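PDB 4ALY: P35 antigen from Borrelia burgdorferi, which is an outer surface lipoprotein of the Lyme disease agent, critical for ensuring infection after a tick bite. Local coordinates for residues S154-D159 against G164-T169; Y207-K212 against N269-I274; D229-N234 against S242-T247. All blocks are in the same frame, centred on the assembly; numbering follows the deposited sequence.

Contact 1 of 3, residues S154-D159 against G164-T169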
loop_
_atom_site.group_PDB
_atom_site.type_symbol
_atom_site.label_atom_id
_atom_site.label_comp_id
_atom_site.label_asym_id
_atom_site.label_seq_id
_atom_site.Cartn_x
_atom_site.Cartn_y
_atom_site.Cartn_z
ATOM N N SER A 154 -8.394 10.874 -11.434
ATOM C CA SER A 154 -9.792 11.134 -11.669
ATOM C C SER A 154 -9.984 11.422 -13.144
ATOM O O SER A 154 -11.105 11.262 -13.674
ATOM C CB SER A 154 -10.208 12.406 -10.953
ATOM O OG SER A 154 -10.505 12.161 -9.611
ATOM N N LYS A 155 -8.941 11.885 -13.819
ATOM C CA LYS A 155 -9.121 12.200 -15.234
ATOM C C LYS A 155 -9.285 10.870 -15.972
ATOM O O LYS A 155 -10.134 10.780 -16.849
ATOM C CB LYS A 155 -7.988 13.033 -15.785
ATOM C CG LYS A 155 -8.011 14.472 -15.274
ATOM C CD LYS A 155 -7.114 15.325 -16.146
ATOM C CE LYS A 155 -7.623 16.756 -16.178
ATOM N NZ LYS A 155 -6.507 17.613 -16.630
ATOM N N LEU A 156 -8.519 9.841 -15.555
ATOM C CA LEU A 156 -8.612 8.500 -16.105
ATOM C C LEU A 156 -9.866 7.766 -15.644
ATOM O O LEU A 156 -10.496 7.060 -16.419
ATOM C CB LEU A 156 -7.415 7.663 -15.670
ATOM C CG LEU A 156 -6.063 7.948 -16.286
ATOM C CD1 LEU A 156 -4.932 7.190 -15.570
ATOM C CD2 LEU A 156 -6.109 7.679 -17.817
ATOM N N SER A 157 -10.222 7.889 -14.379
ATOM C CA SER A 157 -11.369 7.155 -13.870
ATOM C C SER A 157 -12.702 7.634 -14.532
ATOM O O SER A 157 -13.689 6.888 -14.643
ATOM C CB SER A 157 -11.395 7.254 -12.344
ATOM O OG SER A 157 -12.457 6.477 -11.761
ATOM N N GLN A 158 -12.715 8.878 -15.017
ATOM C CA GLN A 158 -13.850 9.397 -15.808
ATOM C C GLN A 158 -14.090 8.639 -17.151
ATOM O O GLN A 158 -15.088 8.862 -17.867
ATOM C CB GLN A 158 -13.650 10.905 -16.024
ATOM C CG GLN A 158 -13.902 11.719 -14.753
ATOM C CD GLN A 158 -13.766 13.216 -14.928
ATOM O OE1 GLN A 158 -12.664 13.756 -15.012
ATOM N NE2 GLN A 158 -14.875 13.897 -14.942
ATOM N N ASP A 159 -13.163 7.754 -17.499
ATOM C CA ASP A 159 -13.278 6.979 -18.697
ATOM C C ASP A 159 -13.302 5.522 -18.276
ATOM O O ASP A 159 -12.307 5.017 -17.743
ATOM C CB ASP A 159 -12.078 7.275 -19.617
ATOM C CG ASP A 159 -12.184 6.601 -21.017
ATOM O OD1 ASP A 159 -12.723 5.505 -21.172
ATOM O OD2 ASP A 159 -11.649 7.149 -21.987
ATOM N N GLY A 164 -10.405 0.652 -14.754
ATOM C CA GLY A 164 -9.890 -0.614 -14.193
ATOM C C GLY A 164 -8.465 -0.446 -13.724
ATOM O O GLY A 164 -8.096 -0.846 -12.584
ATOM N N LEU A 165 -7.640 0.180 -14.575
ATOM C CA LEU A 165 -6.231 0.318 -14.223
ATOM C C LEU A 165 -5.997 1.225 -12.966
ATOM O O LEU A 165 -5.107 0.912 -12.134
ATOM C CB LEU A 165 -5.483 0.814 -15.406
ATOM C CG LEU A 165 -4.005 1.017 -15.182
ATOM C CD1 LEU A 165 -3.310 -0.311 -14.831
ATOM C CD2 LEU A 165 -3.500 1.590 -16.500
ATOM N N VAL A 166 -6.857 2.247 -12.814
ATOM C CA VAL A 166 -6.913 3.116 -11.623
ATOM C C VAL A 166 -7.142 2.386 -10.334
ATOM O O VAL A 166 -6.345 2.484 -9.409
ATOM C CB VAL A 166 -7.933 4.256 -11.782
ATOM C CG1 VAL A 166 -8.120 4.995 -10.463
ATOM C CG2 VAL A 166 -7.475 5.186 -12.905
ATOM N N LYS A 167 -8.204 1.605 -10.309
ATOM C CA LYS A 167 -8.516 0.697 -9.231
ATOM C C LYS A 167 -7.306 -0.249 -8.974
ATOM O O LYS A 167 -6.724 -0.228 -7.878
ATOM C CB LYS A 167 -9.816 -0.044 -9.602
ATOM C CG LYS A 167 -10.342 -0.983 -8.558
ATOM C CD LYS A 167 -9.726 -2.355 -8.739
ATOM C CE LYS A 167 -10.140 -3.259 -7.580
ATOM N NZ LYS A 167 -9.113 -4.335 -7.452
ATOM N N GLU A 168 -6.885 -1.010 -9.993
ATOM C CA GLU A 168 -5.790 -1.999 -9.860
ATOM C C GLU A 168 -4.597 -1.270 -9.164
ATOM O O GLU A 168 -4.073 -1.703 -8.123
ATOM C CB GLU A 168 -5.394 -2.452 -11.290
ATOM C CG GLU A 168 -5.036 -3.901 -11.670
ATOM C CD GLU A 168 -5.308 -4.201 -13.184
ATOM O OE1 GLU A 168 -6.522 -4.302 -13.574
ATOM O OE2 GLU A 168 -4.339 -4.339 -14.020
ATOM N N THR A 169 -4.197 -0.146 -9.730
ATOM C CA THR A 169 -3.077 0.631 -9.219
ATOM C C THR A 169 -3.226 1.006 -7.723
ATOM O O THR A 169 -2.300 0.846 -6.954
ATOM C CB THR A 169 -2.945 1.893 -10.069
ATOM O OG1 THR A 169 -2.747 1.513 -11.454
ATOM C CG2 THR A 169 -1.857 2.772 -9.560
#

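Contact 2 of 3, residues Y207-K212 against N269-I274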
loop_
_atom_site.group_PDB
_atom_site.type_symbol
_atom_site.label_atom_id
_atom_site.label_comp_id
_atom_site.label_asym_id
_atom_site.label_seq_id
_atom_site.Cartn_x
_atom_site.Cartn_y
_atom_site.Cartn_z
ATOM N N TYR A 207 13.240 -10.013 9.409
ATOM C CA TYR A 207 13.858 -8.710 9.312
ATOM C C TYR A 207 14.142 -8.289 7.855
ATOM O O TYR A 207 13.928 -7.120 7.477
ATOM C CB TYR A 207 15.103 -8.654 10.160
ATOM C CG TYR A 207 15.825 -7.367 9.939
ATOM C CD1 TYR A 207 15.439 -6.169 10.603
ATOM C CD2 TYR A 207 16.838 -7.308 9.011
ATOM C CE1 TYR A 207 16.116 -4.975 10.352
ATOM C CE2 TYR A 207 17.492 -6.142 8.758
ATOM C CZ TYR A 207 17.142 -4.997 9.415
ATOM O OH TYR A 207 17.869 -3.903 9.065
ATOM N N ASN A 208 14.618 -9.228 7.037
ATOM C CA ASN A 208 14.742 -8.983 5.605
ATOM C C ASN A 208 13.371 -8.778 4.925
ATOM O O ASN A 208 13.249 -7.967 4.016
ATOM C CB ASN A 208 15.563 -10.088 4.936
ATOM C CG ASN A 208 17.055 -10.000 5.296
ATOM O OD1 ASN A 208 17.629 -8.903 5.362
ATOM N ND2 ASN A 208 17.681 -11.141 5.543
ATOM N N ASP A 209 12.346 -9.505 5.367
ATOM C CA ASP A 209 11.017 -9.278 4.852
ATOM C C ASP A 209 10.621 -7.778 4.960
ATOM O O ASP A 209 10.183 -7.178 3.976
ATOM C CB ASP A 209 10.047 -10.229 5.531
ATOM C CG ASP A 209 10.171 -11.683 4.977
ATOM O OD1 ASP A 209 11.024 -11.904 4.079
ATOM O OD2 ASP A 209 9.393 -12.596 5.397
ATOM N N PHE A 210 10.866 -7.152 6.111
ATOM C CA PHE A 210 10.624 -5.708 6.275
ATOM C C PHE A 210 11.309 -4.872 5.239
ATOM O O PHE A 210 10.738 -3.909 4.744
ATOM C CB PHE A 210 10.960 -5.179 7.684
ATOM C CG PHE A 210 9.856 -5.405 8.653
ATOM C CD1 PHE A 210 8.523 -5.050 8.291
ATOM C CD2 PHE A 210 10.086 -6.032 9.875
ATOM C CE1 PHE A 210 7.445 -5.282 9.154
ATOM C CE2 PHE A 210 9.018 -6.287 10.736
ATOM C CZ PHE A 210 7.701 -5.912 10.389
ATOM N N GLU A 211 12.524 -5.253 4.900
ATOM C CA GLU A 211 13.289 -4.543 3.895
ATOM C C GLU A 211 12.723 -4.585 2.509
ATOM O O GLU A 211 12.817 -3.598 1.774
ATOM C CB GLU A 211 14.697 -5.101 3.857
ATOM C CG GLU A 211 15.710 -4.070 4.306
ATOM C CD GLU A 211 16.882 -4.666 5.062
ATOM O OE1 GLU A 211 17.138 -5.897 4.990
ATOM O OE2 GLU A 211 17.553 -3.875 5.747
ATOM N N LYS A 212 12.183 -5.729 2.112
ATOM C CA LYS A 212 11.573 -5.828 0.798
ATOM C C LYS A 212 10.252 -5.070 0.772
ATOM O O LYS A 212 9.958 -4.343 -0.174
ATOM C CB LYS A 212 11.432 -7.285 0.353
ATOM C CG LYS A 212 12.746 -7.801 -0.212
ATOM C CD LYS A 212 12.857 -9.297 -0.031
ATOM C CE LYS A 212 14.222 -9.705 0.486
ATOM N NZ LYS A 212 13.957 -11.059 1.004
ATOM N N ASN A 269 2.670 -15.340 4.030
ATOM C CA ASN A 269 2.801 -16.758 4.341
ATOM C C ASN A 269 4.074 -17.060 5.122
ATOM O O ASN A 269 4.010 -17.680 6.176
ATOM C CB ASN A 269 2.718 -17.656 3.090
ATOM C CG ASN A 269 1.335 -17.650 2.427
ATOM O OD1 ASN A 269 1.210 -18.121 1.301
ATOM N ND2 ASN A 269 0.305 -17.138 3.102
ATOM N N THR A 270 5.219 -16.620 4.621
ATOM C CA THR A 270 6.476 -16.795 5.352
ATOM C C THR A 270 6.409 -16.368 6.846
ATOM O O THR A 270 6.955 -17.042 7.746
ATOM C CB THR A 270 7.583 -16.071 4.608
ATOM O OG1 THR A 270 7.708 -16.709 3.346
ATOM C CG2 THR A 270 8.942 -16.114 5.345
ATOM N N THR A 271 5.693 -15.278 7.102
ATOM C CA THR A 271 5.607 -14.733 8.418
ATOM C C THR A 271 4.799 -15.664 9.289
ATOM O O THR A 271 5.158 -15.897 10.450
ATOM C CB THR A 271 4.957 -13.340 8.373
ATOM O OG1 THR A 271 5.752 -12.491 7.532
ATOM C CG2 THR A 271 4.885 -12.762 9.747
ATOM N N THR A 272 3.712 -16.203 8.744
ATOM C CA THR A 272 2.889 -17.117 9.519
ATOM C C THR A 272 3.694 -18.369 9.806
ATOM O O THR A 272 3.596 -18.894 10.931
ATOM C CB THR A 272 1.592 -17.523 8.787
ATOM O OG1 THR A 272 0.971 -16.338 8.261
ATOM C CG2 THR A 272 0.632 -18.263 9.747
ATOM N N ASN A 273 4.452 -18.830 8.788
ATOM C CA ASN A 273 5.216 -20.092 8.847
ATOM C C ASN A 273 6.302 -19.926 9.909
ATOM O O ASN A 273 6.342 -20.679 10.874
ATOM C CB ASN A 273 5.925 -20.444 7.518
ATOM C CG ASN A 273 4.976 -20.758 6.352
ATOM O OD1 ASN A 273 3.808 -21.105 6.510
ATOM N ND2 ASN A 273 5.519 -20.654 5.149
ATOM N N ILE A 274 7.142 -18.906 9.770
ATOM C CA ILE A 274 8.119 -18.611 10.820
ATOM C C ILE A 274 7.502 -18.470 12.216
ATOM O O ILE A 274 8.146 -18.813 13.189
ATOM C CB ILE A 274 8.966 -17.371 10.514
ATOM C CG1 ILE A 274 9.856 -17.614 9.296
ATOM C CG2 ILE A 274 9.807 -16.994 11.735
ATOM C CD1 ILE A 274 10.321 -16.333 8.617
#

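Contact 3 of 3, residues D229-N234 against S242-T247. With SO4 (sulfate ion), chain C.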
loop_
_atom_site.group_PDB
_atom_site.type_symbol
_atom_site.label_atom_id
_atom_site.label_comp_id
_atom_site.label_asym_id
_atom_site.label_seq_id
_atom_site.Cartn_x
_atom_site.Cartn_y
_atom_site.Cartn_z
ATOM N N ASP A 229 4.863 14.572 -11.472
ATOM C CA ASP A 229 5.802 15.453 -12.222
ATOM C C ASP A 229 5.555 15.367 -13.697
ATOM O O ASP A 229 5.443 16.393 -14.299
ATOM C CB ASP A 229 7.308 15.150 -11.961
ATOM C CG ASP A 229 7.706 15.348 -10.501
ATOM O OD1 ASP A 229 7.191 16.273 -9.820
ATOM O OD2 ASP A 229 8.545 14.575 -10.011
ATOM N N GLU A 230 5.483 14.163 -14.286
ATOM C CA GLU A 230 5.234 14.024 -15.724
ATOM C C GLU A 230 3.940 14.740 -16.085
ATOM O O GLU A 230 3.910 15.516 -17.023
ATOM C CB GLU A 230 5.210 12.547 -16.135
ATOM C CG GLU A 230 6.479 11.794 -15.695
ATOM C CD GLU A 230 6.333 10.265 -15.572
ATOM O OE1 GLU A 230 5.320 9.662 -16.008
ATOM O OE2 GLU A 230 7.266 9.634 -15.029
ATOM N N TYR A 231 2.885 14.564 -15.288
ATOM C CA TYR A 231 1.651 15.280 -15.538
ATOM C C TYR A 231 1.817 16.815 -15.528
ATOM O O TYR A 231 1.483 17.493 -16.539
ATOM C CB TYR A 231 0.567 14.805 -14.584
ATOM C CG TYR A 231 -0.755 15.520 -14.755
ATOM C CD1 TYR A 231 -1.051 16.705 -14.021
ATOM C CD2 TYR A 231 -1.717 15.019 -15.623
ATOM C CE1 TYR A 231 -2.269 17.358 -14.157
ATOM C CE2 TYR A 231 -2.927 15.657 -15.787
ATOM C CZ TYR A 231 -3.208 16.805 -15.054
ATOM O OH TYR A 231 -4.428 17.394 -15.241
ATOM N N ASN A 232 2.395 17.361 -14.446
ATOM C CA ASN A 232 2.575 18.843 -14.318
ATOM C C ASN A 232 3.499 19.380 -15.441
ATOM O O ASN A 232 3.308 20.478 -15.936
ATOM C CB ASN A 232 3.046 19.304 -12.878
ATOM C CG ASN A 232 2.114 18.851 -11.714
ATOM O OD1 ASN A 232 2.572 18.570 -10.604
ATOM N ND2 ASN A 232 0.840 18.780 -11.960
ATOM N N THR A 233 4.440 18.559 -15.889
ATOM C CA THR A 233 5.456 18.932 -16.907
ATOM C C THR A 233 5.053 18.904 -18.405
ATOM O O THR A 233 5.734 19.462 -19.260
ATOM C CB THR A 233 6.703 18.040 -16.675
ATOM O OG1 THR A 233 7.595 18.739 -15.794
ATOM C CG2 THR A 233 7.436 17.603 -17.988
ATOM N N ASN A 234 3.945 18.245 -18.718
ATOM C CA ASN A 234 3.671 17.803 -20.071
ATOM C C ASN A 234 2.182 17.987 -20.356
ATOM O O ASN A 234 1.346 17.137 -20.064
ATOM C CB ASN A 234 4.151 16.351 -20.218
ATOM C CG ASN A 234 3.838 15.732 -21.580
ATOM O OD1 ASN A 234 3.174 16.335 -22.449
ATOM N ND2 ASN A 234 4.299 14.499 -21.763
ATOM N N SER A 242 -5.952 9.196 -23.242
ATOM C CA SER A 242 -5.266 7.981 -23.720
ATOM C C SER A 242 -3.806 8.032 -23.440
ATOM O O SER A 242 -3.227 7.008 -23.094
ATOM C CB SER A 242 -5.454 7.739 -25.227
ATOM O OG SER A 242 -6.716 7.103 -25.436
ATOM N N LYS A 243 -3.173 9.189 -23.644
ATOM C CA LYS A 243 -1.719 9.288 -23.437
ATOM C C LYS A 243 -1.556 9.178 -21.930
ATOM O O LYS A 243 -0.697 8.466 -21.481
ATOM C CB LYS A 243 -1.149 10.616 -23.943
ATOM C CG LYS A 243 -1.363 10.883 -25.418
ATOM C CD LYS A 243 -0.210 11.680 -26.003
ATOM C CE LYS A 243 -0.012 11.424 -27.510
ATOM N NZ LYS A 243 -0.746 12.444 -28.297
ATOM N N LEU A 244 -2.486 9.786 -21.163
ATOM C CA LEU A 244 -2.405 9.736 -19.714
ATOM C C LEU A 244 -2.459 8.259 -19.315
ATOM O O LEU A 244 -1.597 7.788 -18.554
ATOM C CB LEU A 244 -3.454 10.608 -19.012
ATOM C CG LEU A 244 -3.378 10.518 -17.476
ATOM C CD1 LEU A 244 -1.946 10.849 -16.960
ATOM C CD2 LEU A 244 -4.460 11.317 -16.722
ATOM N N ASN A 245 -3.453 7.530 -19.851
ATOM C CA ASN A 245 -3.523 6.091 -19.636
ATOM C C ASN A 245 -2.206 5.334 -19.954
ATOM O O ASN A 245 -1.767 4.504 -19.162
ATOM C CB ASN A 245 -4.682 5.473 -20.428
ATOM C CG ASN A 245 -4.769 3.983 -20.216
ATOM O OD1 ASN A 245 -5.078 3.535 -19.118
ATOM N ND2 ASN A 245 -4.453 3.198 -21.272
ATOM N N ASP A 246 -1.556 5.624 -21.073
ATOM C CA ASP A 246 -0.284 4.954 -21.364
ATOM C C ASP A 246 0.787 5.246 -20.376
ATOM O O ASP A 246 1.602 4.369 -20.077
ATOM C CB ASP A 246 0.261 5.294 -22.746
ATOM C CG ASP A 246 -0.660 4.816 -23.849
ATOM O OD1 ASP A 246 -1.366 3.773 -23.646
ATOM O OD2 ASP A 246 -0.703 5.522 -24.886
ATOM N N THR A 247 0.833 6.464 -19.873
ATOM C CA THR A 247 1.864 6.703 -18.894
ATOM C C THR A 247 1.678 6.040 -17.547
ATOM O O THR A 247 2.638 5.516 -16.999
ATOM C CB THR A 247 2.414 8.127 -18.882
ATOM O OG1 THR A 247 2.565 8.577 -17.534
ATOM C CG2 THR A 247 1.621 9.008 -19.697
HETATM S S SO4 C . -4.359 -0.779 -21.245
HETATM O O1 SO4 C . -4.927 -1.253 -19.977
HETATM O O2 SO4 C . -4.266 -2.010 -22.010
HETATM O O3 SO4 C . -3.013 -0.162 -21.167
HETATM O O4 SO4 C . -5.333 0.229 -21.780
#

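Contact 1 of 3, residues S154-D159 against G164-T169
Val166 presses a single methyl branch, CG2, against the backbone-proximal part of Leu156, and this is where helix 143-157 meets the start of helix 163-189. CG2 lies 3.7 Å from Leu156 CB and 4.1 Å from Ser157 N, so it lies chiefly against the leucine, with the backbone N of Ser157 a little farther off. The two apolar side chains cross obliquely. With CG1 anti to the backbone N (chi1 171°), Val166 turns CG1 toward Ser157, whose CB approaches it only loosely, at 4.4 Å. Ser157 OG is hydrogen-bonded to the carbonyl oxygen of Glu108. In the next shell, Ile109 of helix 106-110 also touches Val166, while Val241 and Leu248 of helix 241-250 pack on Leu156. The linker is held as well: Asp159 OD1 accepts from Asn161 N in an Asx turn, and Arg163 NH2 bonds to Ser157 O. Further along, Thr169 OG1 reaches back to Leu165 O at 2.5 Å, from the opposite face of the carbonyl plane to Thr169 N. Such apolar packing beside the short connection between two consecutive helices, 143-157 and 163-189, belongs to an all-helical fold, here that of the Bbcrasp-1 family.

Contact 2 of 3, residues Y207-K212 against N269-I274
The first torsion of Thr270 separates its hydroxyl from its methyl, and that of Asp209 carries the carboxylate to the methyl. In Thr270, chi1 of -63° sets OG1 beside the backbone N, where it bonds to the carbonyl oxygen of Asp266 one turn earlier, and puts CG2 anti to that N. The methyl rather than the hydroxyl therefore faces helix 200-233. Asp209, with CG anti to its carbonyl carbon (chi1 -76°), extends its carboxylate to meet it: OD2 is 3.5 Å from Thr270 CG2 and 4.0 Å from Thr270 CB. Thr271 follows the same pattern, its OG1 bonded to Leu267 O and lying 4.2 Å from Asp209 OD2, too far for a hydrogen bond. The backbones stay well apart, with 8.5 Å between the CA atoms of Asp209 and Thr271, so side chains alone bridge the two helices. Ile184 of helix 163-189 touches both Thr271 and Phe210, which places that helix along one flank of the contact. Chemically, this is van der Waals packing of a carboxylate oxygen on a methyl group, with both threonine hydroxyls spent on their own helix, and the pair itself supplies little directional attraction.

Contact 3 of 3, residues D229-N234 against S242-T247
Glu230 spends both carboxylate oxygens, one on Thr247 across the contact and the other on a charged partner beyond it. OE1 accepts a weak hydrogen bond from Thr247 OG1 at 3.3 Å, while OE2 forms a salt bridge with Lys251 just after helix 241-250. The second partner is probably the stronger one and probably helps to hold the carboxylate with OE1 toward the threonine. The glutamate chain is extended beyond CG (chi2 158°), and it slides past Thr247 in the opposite direction, the two meeting through OE1 and OG1. Leu237 of helix 235-239 touches both of them.

At the next residue, Tyr231, and one turn back from Thr247, at Leu244, the contact becomes apolar. Leu244 CD1 approaches the ring of Tyr231 obliquely, 4.4 Å from CD2, a loose packing distance. Tyr231 has its ring anti to the backbone N (chi1 179°), and its hydroxyl is hydrogen-bonded to Lys155 of helix 143-157, which probably helps to position the ring. At the edge of that ring, in its plane, lies Asn232 ND2.

On another side of helix 241-250, Asn245 ND2 donates to O4 of a sulfate ion at 3.1 Å, with an N-H...O angle of 149°; the ion probably comes from the crystallisation liquor. At the end of segment 229-234, Asn234 is the first residue to leave helix 200-233 and the N-cap of helix 235-239, its OD1 accepting from Asp236 N. The segments run obliquely antiparallel in a helical hairpin, with helix 235-239 filling the turn.

Contacts 1 and 3 form one neighbourhood, with centres 13 Å apart on the same side of the chain's centre, whereas contact 2 lies on the opposite side, 32 and 36 Å from them. Contacts 1 and 3 touch directly: Leu156 CD2 packs 3.3 Å from Asn245 N, and Leu165 CD2 lies 3.6 Å from Asn245 OD1. Along the chain, contact 1 closes first; contact 2 then opens, and contact 3 forms and closes before contact 2 is completed. Helix 200-233 serves both contacts 2 and 3, running from one end of the molecule to the other. One long helix thus connects the two ends of an elongated, strand-free bundle.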